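Local coordinates for disulfide bond protein A (Staphylococcus aureus, PDB 3BCI), which probably acts as a thiol:disulfide oxidoreductase, using a redox-active cysteine pair to introduce disulfide bonds into other proteins, at residues K12-C26 with A142-N156. Numbering follows the deposited sequence. Where two conformers were deposited one is given.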
ATOM      1  N   LYS A  12       3.228  16.983  10.441  1.00 52.66           N
ATOM      2  CA  LYS A  12       2.192  16.115  10.975  1.00 44.82           C
ATOM      3  C   LYS A  12       2.694  14.688  11.148  1.00 32.18           C
ATOM      4  O   LYS A  12       3.669  14.286  10.520  1.00 31.18           O
ATOM      5  CB  LYS A  12       0.977  16.136  10.054  1.00 49.25           C
ATOM      6  CG  LYS A  12       1.300  15.987   8.586  1.00 49.82           C
ATOM      7  CD  LYS A  12       0.499  17.001   7.805  1.00 54.21           C
ATOM      8  CE  LYS A  12       0.072  16.463   6.460  1.00 53.12           C
ATOM      9  NZ  LYS A  12      -0.677  17.497   5.697  1.00 56.88           N
ATOM     10  N   PRO A  13       2.034  13.910  12.012  1.00 31.94           N
ATOM     11  CA  PRO A  13       2.421  12.521  12.261  1.00 30.13           C
ATOM     12  C   PRO A  13       2.606  11.735  10.955  1.00 27.76           C
ATOM     13  O   PRO A  13       1.868  11.925   9.990  1.00 25.22           O
ATOM     14  CB  PRO A  13       1.244  11.982  13.072  1.00 28.63           C
ATOM     15  CG  PRO A  13       0.779  13.193  13.845  1.00 31.59           C
ATOM     16  CD  PRO A  13       0.854  14.291  12.815  1.00 28.92           C
ATOM     17  N   LEU A  14       3.605  10.866  10.918  1.00 23.17           N
ATOM     18  CA  LEU A  14       3.810  10.021   9.749  1.00 25.79           C
ATOM     19  C   LEU A  14       3.439   8.591  10.151  1.00 27.22           C
ATOM     20  O   LEU A  14       4.045   8.015  11.056  1.00 24.25           O
ATOM     21  CB  LEU A  14       5.264  10.045   9.294  1.00 26.23           C
ATOM     22  CG  LEU A  14       5.662   8.873   8.385  1.00 30.80           C
ATOM     23  CD1 LEU A  14       5.057   9.030   6.991  1.00 29.25           C
ATOM     24  CD2 LEU A  14       7.173   8.808   8.300  1.00 40.69           C
ATOM     25  N   VAL A  15       2.435   8.027   9.490  1.00 21.36           N
ATOM     26  CA  VAL A  15       2.017   6.661   9.787  1.00 22.62           C
ATOM     27  C   VAL A  15       2.546   5.739   8.690  1.00 26.84           C
ATOM     28  O   VAL A  15       2.225   5.909   7.511  1.00 24.56           O
ATOM     29  CB  VAL A  15       0.478   6.547   9.846  1.00 25.90           C
ATOM     30  CG1 VAL A  15       0.072   5.103  10.118  1.00 16.26           C
ATOM     31  CG2 VAL A  15      -0.072   7.479  10.932  1.00 23.95           C
ATOM     32  N   VAL A  16       3.363   4.765   9.081  1.00 22.65           N
ATOM     33  CA  VAL A  16       3.938   3.827   8.125  1.00 19.81           C
ATOM     34  C   VAL A  16       3.460   2.408   8.400  1.00 23.02           C
ATOM     35  O   VAL A  16       3.523   1.924   9.536  1.00 24.32           O
ATOM     36  CB  VAL A  16       5.483   3.819   8.186  1.00 24.24           C
ATOM     37  CG1 VAL A  16       6.037   2.863   7.128  1.00 25.47           C
ATOM     38  CG2 VAL A  16       6.029   5.224   7.980  1.00 28.10           C
ATOM     39  N   VAL A  17       2.974   1.749   7.356  1.00 22.02           N
ATOM     40  CA  VAL A  17       2.513   0.372   7.469  1.00 21.67           C
ATOM     41  C   VAL A  17       3.369  -0.458   6.521  1.00 23.54           C
ATOM     42  O   VAL A  17       3.478  -0.140   5.335  1.00 22.05           O
ATOM     43  CB  VAL A  17       1.020   0.222   7.074  1.00 25.05           C
ATOM     44  CG1 VAL A  17       0.645  -1.268   6.953  1.00 22.90           C
ATOM     45  CG2 VAL A  17       0.139   0.882   8.129  1.00 21.89           C
ATOM     46  N   TYR A  18       3.993  -1.498   7.062  1.00 22.25           N
ATOM     47  CA  TYR A  18       4.836  -2.400   6.282  1.00 22.98           C
ATOM     48  C   TYR A  18       4.027  -3.640   5.950  1.00 24.45           C
ATOM     49  O   TYR A  18       3.364  -4.200   6.822  1.00 26.72           O
ATOM     50  CB  TYR A  18       6.072  -2.798   7.093  1.00 21.35           C
ATOM     51  CG  TYR A  18       7.065  -1.678   7.291  1.00 27.89           C
ATOM     52  CD1 TYR A  18       8.045  -1.411   6.334  1.00 24.06           C
ATOM     53  CD2 TYR A  18       7.042  -0.899   8.449  1.00 23.45           C
ATOM     54  CE1 TYR A  18       8.983  -0.404   6.527  1.00 26.40           C
ATOM     55  CE2 TYR A  18       7.973   0.115   8.653  1.00 31.34           C
ATOM     56  CZ  TYR A  18       8.943   0.355   7.691  1.00 27.90           C
ATOM     57  OH  TYR A  18       9.893   1.324   7.908  1.00 28.06           O
ATOM     58  N   GLY A  19       4.072  -4.068   4.694  1.00 24.83           N
ATOM     59  CA  GLY A  19       3.324  -5.249   4.313  1.00 25.98           C
ATOM     60  C   GLY A  19       3.553  -5.740   2.898  1.00 22.17           C
ATOM     61  O   GLY A  19       4.585  -5.473   2.284  1.00 28.77           O
ATOM     62  N   ASP A  20       2.570  -6.466   2.386  1.00 25.15           N
ATOM     63  CA  ASP A  20       2.621  -7.031   1.041  1.00 23.45           C
ATOM     64  C   ASP A  20       1.172  -7.318   0.667  1.00 25.92           C
ATOM     65  O   ASP A  20       0.410  -7.812   1.497  1.00 23.39           O
ATOM     66  CB  ASP A  20       3.434  -8.335   1.055  1.00 24.49           C
ATOM     67  CG  ASP A  20       3.687  -8.889  -0.339  1.00 27.28           C
ATOM     68  OD1 ASP A  20       2.749  -8.897  -1.160  1.00 28.98           O
ATOM     69  OD2 ASP A  20       4.825  -9.326  -0.610  1.00 30.62           O
ATOM     70  N   TYR A  21       0.785  -7.008  -0.568  1.00 23.69           N
ATOM     71  CA  TYR A  21      -0.586  -7.243  -1.004  1.00 24.87           C
ATOM     72  C   TYR A  21      -0.969  -8.722  -0.981  1.00 25.27           C
ATOM     73  O   TYR A  21      -2.150  -9.056  -0.965  1.00 22.65           O
ATOM     74  CB  TYR A  21      -0.804  -6.676  -2.415  1.00 22.51           C
ATOM     75  CG  TYR A  21      -0.917  -5.173  -2.455  1.00 25.74           C
ATOM     76  CD1 TYR A  21      -1.976  -4.525  -1.825  1.00 25.82           C
ATOM     77  CD2 TYR A  21       0.045  -4.395  -3.102  1.00 23.76           C
ATOM     78  CE1 TYR A  21      -2.077  -3.141  -1.831  1.00 31.07           C
ATOM     79  CE2 TYR A  21      -0.050  -3.002  -3.112  1.00 22.37           C
ATOM     80  CZ  TYR A  21      -1.113  -2.387  -2.473  1.00 28.85           C
ATOM     81  OH  TYR A  21      -1.217  -1.016  -2.465  1.00 26.06           O
ATOM     82  N   LYS A  22       0.026  -9.602  -0.970  1.00 26.17           N
ATOM     83  CA  LYS A  22      -0.226 -11.044  -0.956  1.00 29.98           C
ATOM     84  C   LYS A  22      -0.274 -11.609   0.457  1.00 34.41           C
ATOM     85  O   LYS A  22      -0.552 -12.794   0.651  1.00 35.71           O
ATOM     86  CB  LYS A  22       0.873 -11.775  -1.729  1.00 28.77           C
ATOM     87  CG  LYS A  22       0.949 -11.407  -3.202  1.00 30.32           C
ATOM     88  CD  LYS A  22       1.908 -12.313  -3.972  1.00 31.31           C
ATOM     89  CE  LYS A  22       1.345 -13.719  -4.141  1.00 32.37           C
ATOM     90  NZ  LYS A  22       2.332 -14.617  -4.814  1.00 33.64           N
ATOM     91  N   CYS A  23      -0.017 -10.748   1.429  0.80 31.36           N
ATOM     92  CA  CYS A  23      -0.031 -11.165   2.819  0.80 31.86           C
ATOM     93  C   CYS A  23      -1.420 -11.159   3.443  0.80 31.00           C
ATOM     94  O   CYS A  23      -2.095 -10.127   3.504  0.80 31.72           O
ATOM     95  CB  CYS A  23       0.918 -10.288   3.626  0.80 27.59           C
ATOM     96  SG  CYS A  23       0.898 -10.596   5.377  0.80 41.78           S
ATOM     97  N   PRO A  24      -1.859 -12.328   3.924  1.00 30.33           N
ATOM     98  CA  PRO A  24      -3.176 -12.487   4.550  1.00 28.91           C
ATOM     99  C   PRO A  24      -3.443 -11.579   5.731  1.00 23.96           C
ATOM    100  O   PRO A  24      -4.525 -11.005   5.837  1.00 28.26           O
ATOM    101  CB  PRO A  24      -3.205 -13.968   4.938  1.00 37.41           C
ATOM    102  CG  PRO A  24      -2.300 -14.605   3.918  1.00 36.81           C
ATOM    103  CD  PRO A  24      -1.160 -13.625   3.860  1.00 32.23           C
ATOM    104  N   TYR A  25      -2.465 -11.451   6.621  1.00 24.79           N
ATOM    105  CA  TYR A  25      -2.634 -10.605   7.795  1.00 29.21           C
ATOM    106  C   TYR A  25      -2.662  -9.130   7.430  1.00 30.97           C
ATOM    107  O   TYR A  25      -3.299  -8.328   8.101  1.00 28.09           O
ATOM    108  CB  TYR A  25      -1.525 -10.875   8.820  1.00 31.72           C
ATOM    109  CG  TYR A  25      -1.694 -12.185   9.571  1.00 36.13           C
ATOM    110  CD1 TYR A  25      -2.770 -13.033   9.301  1.00 35.54           C
ATOM    111  CD2 TYR A  25      -0.775 -12.578  10.543  1.00 40.43           C
ATOM    112  CE1 TYR A  25      -2.929 -14.238   9.981  1.00 38.79           C
ATOM    113  CE2 TYR A  25      -0.924 -13.782  11.229  1.00 45.41           C
ATOM    114  CZ  TYR A  25      -2.002 -14.605  10.944  1.00 46.74           C
ATOM    115  OH  TYR A  25      -2.154 -15.792  11.624  1.00 54.40           O
ATOM    116  N   CYS A  26      -1.960  -8.775   6.352  0.80 25.23           N
ATOM    117  CA  CYS A  26      -1.935  -7.390   5.880  0.80 29.41           C
ATOM    118  C   CYS A  26      -3.331  -7.031   5.361  0.80 27.30           C
ATOM    119  O   CYS A  26      -3.785  -5.892   5.473  0.80 23.28           O
ATOM    120  CB  CYS A  26      -0.897  -7.225   4.765  0.80 20.27           C
ATOM    121  SG  CYS A  26       0.802  -7.387   5.316  0.80 31.24           S
ATOM    122  N   ALA A 142      12.442  -1.175   4.054  1.00 26.34           N
ATOM    123  CA  ALA A 142      12.124  -2.191   5.050  1.00 26.80           C
ATOM    124  C   ALA A 142      13.382  -2.839   5.620  1.00 29.62           C
ATOM    125  O   ALA A 142      13.447  -3.155   6.809  1.00 24.85           O
ATOM    126  CB  ALA A 142      11.224  -3.256   4.434  1.00 22.48           C
ATOM    127  N   LYS A 143      14.379  -3.046   4.767  1.00 31.49           N
ATOM    128  CA  LYS A 143      15.623  -3.658   5.209  1.00 31.91           C
ATOM    129  C   LYS A 143      16.412  -2.706   6.112  1.00 29.79           C
ATOM    130  O   LYS A 143      16.834  -3.086   7.203  1.00 33.48           O
ATOM    131  CB  LYS A 143      16.471  -4.055   4.000  1.00 37.99           C
ATOM    132  CG  LYS A 143      17.786  -4.730   4.365  1.00 52.33           C
ATOM    133  CD  LYS A 143      18.601  -5.072   3.125  1.00 58.47           C
ATOM    134  CE  LYS A 143      19.912  -5.745   3.498  1.00 67.73           C
ATOM    135  NZ  LYS A 143      20.754  -6.032   2.302  1.00 68.51           N
ATOM    136  N   ASP A 144      16.604  -1.472   5.658  1.00 29.12           N
ATOM    137  CA  ASP A 144      17.349  -0.483   6.429  1.00 30.97           C
ATOM    138  C   ASP A 144      16.689  -0.174   7.770  1.00 37.60           C
ATOM    139  O   ASP A 144      17.377   0.163   8.735  1.00 35.28           O
ATOM    140  CB  ASP A 144      17.518   0.806   5.616  1.00 32.98           C
ATOM    141  CG  ASP A 144      18.362   0.601   4.369  1.00 37.99           C
ATOM    142  OD1 ASP A 144      18.771  -0.551   4.111  1.00 37.69           O
ATOM    143  OD2 ASP A 144      18.616   1.589   3.647  1.00 47.41           O
ATOM    144  N   ASN A 145      15.365  -0.295   7.834  1.00 32.90           N
ATOM    145  CA  ASN A 145      14.637  -0.034   9.074  1.00 36.80           C
ATOM    146  C   ASN A 145      14.537  -1.293   9.927  1.00 35.38           C
ATOM    147  O   ASN A 145      13.856  -1.311  10.955  1.00 33.80           O
ATOM    148  CB  ASN A 145      13.236   0.508   8.772  1.00 29.68           C
ATOM    149  CG  ASN A 145      13.240   1.996   8.464  1.00 33.42           C
ATOM    150  OD1 ASN A 145      13.366   2.826   9.362  1.00 34.52           O
ATOM    151  ND2 ASN A 145      13.114   2.339   7.189  1.00 35.76           N
ATOM    152  N   HIS A 146      15.218  -2.346   9.484  1.00 39.21           N
ATOM    153  CA  HIS A 146      15.245  -3.617  10.202  1.00 35.24           C
ATOM    154  C   HIS A 146      13.857  -4.177  10.501  1.00 39.02           C
ATOM    155  O   HIS A 146      13.587  -4.632  11.615  1.00 37.67           O
ATOM    156  CB  HIS A 146      16.035  -3.436  11.502  1.00 31.76           C
ATOM    157  CG  HIS A 146      17.395  -2.851  11.295  1.00 29.05           C
ATOM    158  ND1 HIS A 146      18.440  -3.567  10.748  1.00 36.06           N
ATOM    159  CD2 HIS A 146      17.868  -1.598  11.495  1.00 25.22           C
ATOM    160  CE1 HIS A 146      19.493  -2.780  10.621  1.00 36.57           C
ATOM    161  NE2 HIS A 146      19.171  -1.577  11.066  1.00 33.43           N
ATOM    162  N   ILE A 147      12.977  -4.152   9.506  1.00 33.49           N
ATOM    163  CA  ILE A 147      11.627  -4.668   9.695  1.00 36.95           C
ATOM    164  C   ILE A 147      11.621  -6.172   9.470  1.00 42.70           C
ATOM    165  O   ILE A 147      11.883  -6.643   8.366  1.00 41.14           O
ATOM    166  CB  ILE A 147      10.632  -4.008   8.722  1.00 35.81           C
ATOM    167  CG1 ILE A 147      10.684  -2.486   8.882  1.00 39.99           C
ATOM    168  CG2 ILE A 147       9.220  -4.519   8.993  1.00 33.33           C
ATOM    169  CD1 ILE A 147      10.412  -2.004  10.300  1.00 45.03           C
ATOM    170  N   LYS A 148      11.318  -6.918  10.526  1.00 49.94           N
ATOM    171  CA  LYS A 148      11.291  -8.374  10.454  1.00 59.08           C
ATOM    172  C   LYS A 148       9.926  -8.928  10.067  1.00 62.06           C
ATOM    173  O   LYS A 148       9.779  -9.593   9.040  1.00 66.30           O
ATOM    174  CB  LYS A 148      11.704  -8.972  11.799  1.00 65.57           C
ATOM    175  CG  LYS A 148      13.131  -8.665  12.225  1.00 67.72           C
ATOM    176  CD  LYS A 148      13.418  -9.246  13.603  0.40 72.21           C
ATOM    177  CE  LYS A 148      13.170 -10.749  13.634  0.40 72.14           C
ATOM    178  NZ  LYS A 148      13.296 -11.313  15.006  0.40 72.72           N
ATOM    179  N   THR A 149       8.927  -8.650  10.897  1.00 56.28           N
ATOM    180  CA  THR A 149       7.580  -9.143  10.657  1.00 54.22           C
ATOM    181  C   THR A 149       6.631  -8.155   9.991  1.00 45.65           C
ATOM    182  O   THR A 149       6.787  -6.939  10.100  1.00 48.24           O
ATOM    183  CB  THR A 149       6.928  -9.600  11.971  1.00 58.03           C
ATOM    184  OG1 THR A 149       7.033  -8.552  12.943  1.00 55.94           O
ATOM    185  CG2 THR A 149       7.607 -10.852  12.496  1.00 63.80           C
ATOM    186  N   THR A 150       5.643  -8.705   9.300  1.00 34.54           N
ATOM    187  CA  THR A 150       4.623  -7.914   8.631  1.00 32.78           C
ATOM    188  C   THR A 150       3.306  -8.617   8.916  1.00 34.93           C
ATOM    189  O   THR A 150       3.259  -9.837   8.999  1.00 32.99           O
ATOM    190  CB  THR A 150       4.839  -7.867   7.106  1.00 35.01           C
ATOM    191  OG1 THR A 150       4.838  -9.197   6.580  1.00 40.10           O
ATOM    192  CG2 THR A 150       6.159  -7.194   6.773  1.00 35.21           C
ATOM    193  N   PRO A 151       2.224  -7.853   9.092  1.00 29.89           N
ATOM    194  CA  PRO A 151       2.249  -6.391   9.026  1.00 29.24           C
ATOM    195  C   PRO A 151       2.690  -5.741  10.335  1.00 31.82           C
ATOM    196  O   PRO A 151       2.478  -6.288  11.413  1.00 29.39           O
ATOM    197  CB  PRO A 151       0.802  -6.048   8.700  1.00 25.93           C
ATOM    198  CG  PRO A 151       0.049  -7.096   9.485  1.00 27.95           C
ATOM    199  CD  PRO A 151       0.839  -8.354   9.179  1.00 27.47           C
ATOM    200  N   THR A 152       3.324  -4.580  10.226  0.50 28.08           N
ATOM    201  CA  THR A 152       3.754  -3.821  11.394  0.50 28.89           C
ATOM    202  C   THR A 152       3.541  -2.359  11.045  0.50 31.35           C
ATOM    203  O   THR A 152       3.669  -1.969   9.884  0.50 29.31           O
ATOM    204  CB  THR A 152       5.247  -4.068  11.755  0.50 30.80           C
ATOM    205  OG1 THR A 152       6.057  -4.005  10.573  0.50 21.57           O
ATOM    206  CG2 THR A 152       5.414  -5.424  12.427  0.50 42.12           C
ATOM    207  N   ALA A 153       3.191  -1.555  12.041  1.00 27.55           N
ATOM    208  CA  ALA A 153       2.947  -0.140  11.808  1.00 22.29           C
ATOM    209  C   ALA A 153       3.684   0.721  12.813  1.00 23.74           C
ATOM    210  O   ALA A 153       3.893   0.318  13.953  1.00 23.96           O
ATOM    211  CB  ALA A 153       1.445   0.143  11.866  1.00 23.63           C
ATOM    212  N   PHE A 154       4.084   1.907  12.366  1.00 22.86           N
ATOM    213  CA  PHE A 154       4.808   2.858  13.196  1.00 24.93           C
ATOM    214  C   PHE A 154       4.255   4.260  12.964  1.00 28.31           C
ATOM    215  O   PHE A 154       3.831   4.594  11.858  1.00 25.65           O
ATOM    216  CB  PHE A 154       6.297   2.841  12.828  1.00 21.55           C
ATOM    217  CG  PHE A 154       6.971   1.520  13.085  1.00 27.19           C
ATOM    218  CD1 PHE A 154       7.631   1.283  14.286  1.00 24.99           C
ATOM    219  CD2 PHE A 154       6.936   0.510  12.129  1.00 26.34           C
ATOM    220  CE1 PHE A 154       8.250   0.053  14.530  1.00 31.66           C
ATOM    221  CE2 PHE A 154       7.550  -0.721  12.362  1.00 29.73           C
ATOM    222  CZ  PHE A 154       8.207  -0.952  13.562  1.00 30.37           C
ATOM    223  N   ILE A 155       4.252   5.072  14.014  1.00 23.05           N
ATOM    224  CA  ILE A 155       3.793   6.452  13.916  1.00 25.79           C
ATOM    225  C   ILE A 155       4.962   7.275  14.439  1.00 23.82           C
ATOM    226  O   ILE A 155       5.315   7.199  15.616  1.00 22.60           O
ATOM    227  CB  ILE A 155       2.526   6.695  14.760  1.00 26.88           C
ATOM    228  CG1 ILE A 155       1.389   5.803  14.244  1.00 27.13           C
ATOM    229  CG2 ILE A 155       2.126   8.162  14.675  1.00 23.88           C
ATOM    230  CD1 ILE A 155       0.055   6.006  14.939  1.00 24.19           C
ATOM    231  N   ASN A 156       5.570   8.045  13.544  1.00 24.75           N
ATOM    232  CA  ASN A 156       6.746   8.838  13.872  1.00 27.08           C
ATOM    233  C   ASN A 156       7.794   7.925  14.492  1.00 31.44           C
ATOM    234  O   ASN A 156       8.464   8.290  15.460  1.00 29.12           O
ATOM    235  CB  ASN A 156       6.408   9.981  14.834  1.00 25.00           C
ATOM    236  CG  ASN A 156       5.595  11.075  14.171  1.00 25.90           C
ATOM    237  OD1 ASN A 156       5.584  11.196  12.945  1.00 27.13           O
ATOM    238  ND2 ASN A 156       4.921  11.884  14.978  1.00 31.14           N
TER
HETATM  239  O   HOH W   1       6.129  13.935  11.786  1.00 54.05           O
HETATM  240  O   HOH W   2      10.158   2.260  10.467  1.00 46.38           O
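Strands 14-19 and 152-155 pair antiparallel in the central sheet of the thioredoxin fold, and the same contact reaches the active site, where the cis-proline loop meets the CxxC motif at the start of helix 24-42. V16 with F154 and Y18 with T152 are the hydrogen-bonded pairs; the bond from Y18 N to T152 O is nearly straight (179°), the return bond weak. Beta-branched V15, V17 and I155 suit the extended strands: on one face of the sheet V15 lies alongside I155. The small A153 sits opposite V17, with A153 CB 4.0 Å from V17 CG2, and is touched by Y169 of helix 166-174.

The other face is organised by Y18, whose large flat ring joins the strand pair to the end of helix 130-144. I147 CG1 lies 3.5 Å from the centroid of the Y18 ring, a CH-pi contact, while V16 CG1 lies against the opposite face, toward its rim. With Y18 CG anti to its carbonyl carbon (chi1 -70°), the ring edge reaches F154, whose plane stands at 84° to it, rim to rim. H146, with positive phi, is the C-prime residue of the Schellman motif ending the helix, and I147 follows directly.

P151, preceded by a cis peptide bond, presents its ring to the helix start: P151 CD lies 3.5 Å from Y25 CB. In the conformer given, P151 CB lies 3.6 Å from C26 SG, and C23, at the N-cap, accepts a weak bond at its SG from C26 N. This is the place of the cis-proline of thioredoxin-fold oxidoreductases, which in relatives helps bind substrate. At the far end N156 OD1 accepts from L14 N at 2.9 Å, and a water links that oxygen to K12 O.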